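Local coordinates for thioredoxin-like protein (Parabacteroides distasonis, PDB 4FO5) that is of unknown function but has a thioredoxin-like fold of the AhpC/TSA family, related to oxidoreductases, at residues T35-W40 against C69-D74. Residues are numbered along the deposited sequence; the frame is centred on the assembly and turned at random. Where two conformers were deposited one is given.
Sequences TLLNFW and CSISMD
Trp-40 lays its indole over the neighbouring strand, one ring face against Ser-72. Its CG sits between the backbone N and the carbonyl carbon (chi1 69°), which swings the indole toward 69-72. From CB outward, CD1 passes Ile-71 O at 3.6 Å, NE1 passes the Ile-71/Ser-72 peptide with Ser-72 N at 3.7 Å and Ser-70 CB a little farther off, and CE2 and CZ2 meet Ser-72 CB, 3.7 Å from CZ2. Ser-72 CA stands over the five-membered ring in a CH-pi contact, and a residue as small as serine lets the ring come this close. The indole also touches Ser-47 and Asn-51 of helix 45-58, so an alanine in place of Trp-40 would probably leave Ser-72 without its aromatic partner and open a gap toward that helix.

On the opposite face, Ile-71 CD1 touches both Leu-37 CD1 (3.7 Å) and Phe-39 CE1 (3.9 Å), while the methyl CE of selenomethionine Met-73 lies at the Phe-39 ring edge; branched and flexible apolar chains suit this buried face. Ser-72 OG donates to Asp-74 OD2, which also accepts from Ala-42 N. Between the faces, five backbone hydrogen bonds, from Cys-69 N to Leu-36 O (2.8 Å) through to Met-73 N on Trp-40 O, pair the parallel strands of the beta-alpha-beta unit, and apolar side chains and the indole seal them in the core.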
loop_
_atom_site.group_PDB
_atom_site.type_symbol
_atom_site.label_atom_id
_atom_site.label_comp_id
_atom_site.label_asym_id
_atom_site.label_seq_id
_atom_site.Cartn_x
_atom_site.Cartn_y
_atom_site.Cartn_z
ATOM N N THR A 35 3.621 -2.614 -7.597
ATOM C CA THR A 35 3.289 -1.685 -6.515
ATOM C C THR A 35 2.798 -2.486 -5.295
ATOM O O THR A 35 1.918 -3.349 -5.409
ATOM C CB THR A 35 2.234 -0.623 -6.929
ATOM O OG1 THR A 35 2.634 -0.000 -8.131
ATOM C CG2 THR A 35 2.057 0.480 -5.883
ATOM N N LEU A 36 3.359 -2.159 -4.146
ATOM C CA LEU A 36 2.907 -2.659 -2.869
ATOM C C LEU A 36 2.025 -1.548 -2.285
ATOM O O LEU A 36 2.536 -0.505 -1.841
ATOM C CB LEU A 36 4.062 -3.054 -1.923
ATOM C CG LEU A 36 3.589 -3.541 -0.530
ATOM C CD1 LEU A 36 2.781 -4.832 -0.632
ATOM C CD2 LEU A 36 4.744 -3.720 0.389
ATOM N N LEU A 37 0.702 -1.764 -2.357
ATOM C CA LEU A 37 -0.294 -0.854 -1.809
ATOM C C LEU A 37 -0.597 -1.286 -0.393
ATOM O O LEU A 37 -1.047 -2.402 -0.208
ATOM C CB LEU A 37 -1.565 -0.857 -2.673
ATOM C CG LEU A 37 -2.722 -0.028 -2.158
ATOM C CD1 LEU A 37 -2.368 1.464 -2.177
ATOM C CD2 LEU A 37 -3.931 -0.249 -3.018
ATOM N N ASN A 38 -0.316 -0.441 0.603
ATOM C CA ASN A 38 -0.557 -0.809 1.980
ATOM C C ASN A 38 -1.387 0.243 2.730
ATOM O O ASN A 38 -1.132 1.429 2.609
ATOM C CB ASN A 38 0.765 -1.056 2.691
ATOM C CG ASN A 38 0.573 -1.559 4.077
ATOM O OD1 ASN A 38 0.016 -2.628 4.290
ATOM N ND2 ASN A 38 1.048 -0.803 5.056
ATOM N N PHE A 39 -2.406 -0.203 3.465
ATOM C CA PHE A 39 -3.263 0.658 4.278
ATOM C C PHE A 39 -2.955 0.418 5.714
ATOM O O PHE A 39 -2.845 -0.733 6.144
ATOM C CB PHE A 39 -4.755 0.396 3.992
ATOM C CG PHE A 39 -5.142 0.751 2.577
ATOM C CD1 PHE A 39 -5.436 2.062 2.231
ATOM C CD2 PHE A 39 -5.124 -0.210 1.572
ATOM C CE1 PHE A 39 -5.791 2.395 0.917
ATOM C CE2 PHE A 39 -5.490 0.117 0.266
ATOM C CZ PHE A 39 -5.812 1.417 -0.055
ATOM N N TRP A 40 -2.826 1.501 6.475
ATOM C CA TRP A 40 -2.533 1.451 7.897
ATOM C C TRP A 40 -3.030 2.731 8.568
ATOM O O TRP A 40 -3.445 3.665 7.891
ATOM C CB TRP A 40 -1.005 1.272 8.130
ATOM C CG TRP A 40 -0.212 2.483 7.739
ATOM C CD1 TRP A 40 0.055 2.909 6.475
ATOM C CD2 TRP A 40 0.334 3.476 8.620
ATOM N NE1 TRP A 40 0.764 4.083 6.509
ATOM C CE2 TRP A 40 0.937 4.465 7.815
ATOM C CE3 TRP A 40 0.365 3.627 10.016
ATOM C CZ2 TRP A 40 1.570 5.595 8.356
ATOM C CZ3 TRP A 40 0.986 4.753 10.550
ATOM C CH2 TRP A 40 1.591 5.711 9.725
ATOM N N CYS A 69 3.526 2.087 -1.845
ATOM C CA CYS A 69 2.509 3.102 -1.684
ATOM C C CYS A 69 1.765 2.816 -0.381
ATOM O O CYS A 69 0.862 1.991 -0.364
ATOM C CB CYS A 69 1.574 3.111 -2.881
ATOM S SG CYS A 69 0.339 4.422 -2.803
ATOM N N SER A 70 2.196 3.447 0.717
ATOM C CA SER A 70 1.609 3.263 2.053
ATOM C C SER A 70 0.661 4.387 2.328
ATOM O O SER A 70 1.081 5.536 2.316
ATOM C CB SER A 70 2.687 3.252 3.132
ATOM O OG SER A 70 3.478 2.084 3.135
ATOM N N ILE A 71 -0.610 4.096 2.564
ATOM C CA ILE A 71 -1.573 5.170 2.802
ATOM C C ILE A 71 -2.095 5.117 4.227
ATOM O O ILE A 71 -2.712 4.129 4.603
ATOM C CB ILE A 71 -2.736 5.101 1.787
ATOM C CG1 ILE A 71 -2.209 5.057 0.335
ATOM C CG2 ILE A 71 -3.704 6.282 2.021
ATOM C CD1 ILE A 71 -3.280 4.780 -0.772
ATOM N N SER A 72 -1.837 6.181 5.016
ATOM C CA SER A 72 -2.332 6.310 6.382
ATOM C C SER A 72 -3.767 6.791 6.339
ATOM O O SER A 72 -4.091 7.738 5.595
ATOM C CB SER A 72 -1.467 7.281 7.182
ATOM O OG SER A 72 -2.149 7.783 8.320
HETATM N N MSE A 73 -4.622 6.160 7.163
HETATM C CA MSE A 73 -6.047 6.475 7.266
HETATM C C MSE A 73 -6.355 7.272 8.550
HETATM O O MSE A 73 -7.523 7.432 8.917
HETATM C CB MSE A 73 -6.896 5.196 7.166
HETATM C CG MSE A 73 -6.776 4.513 5.816
HETATM SE SE MSE A 73 -7.561 5.656 4.438
HETATM C CE MSE A 73 -6.741 5.012 3.031
ATOM N N ASP A 74 -5.311 7.820 9.201
ATOM C CA ASP A 74 -5.480 8.691 10.372
ATOM C C ASP A 74 -6.087 10.004 9.893
ATOM O O ASP A 74 -5.651 10.515 8.861
ATOM C CB ASP A 74 -4.141 8.940 11.090
ATOM C CG ASP A 74 -3.497 7.704 11.683
ATOM O OD1 ASP A 74 -4.015 7.194 12.697
ATOM O OD2 ASP A 74 -2.445 7.278 11.166
#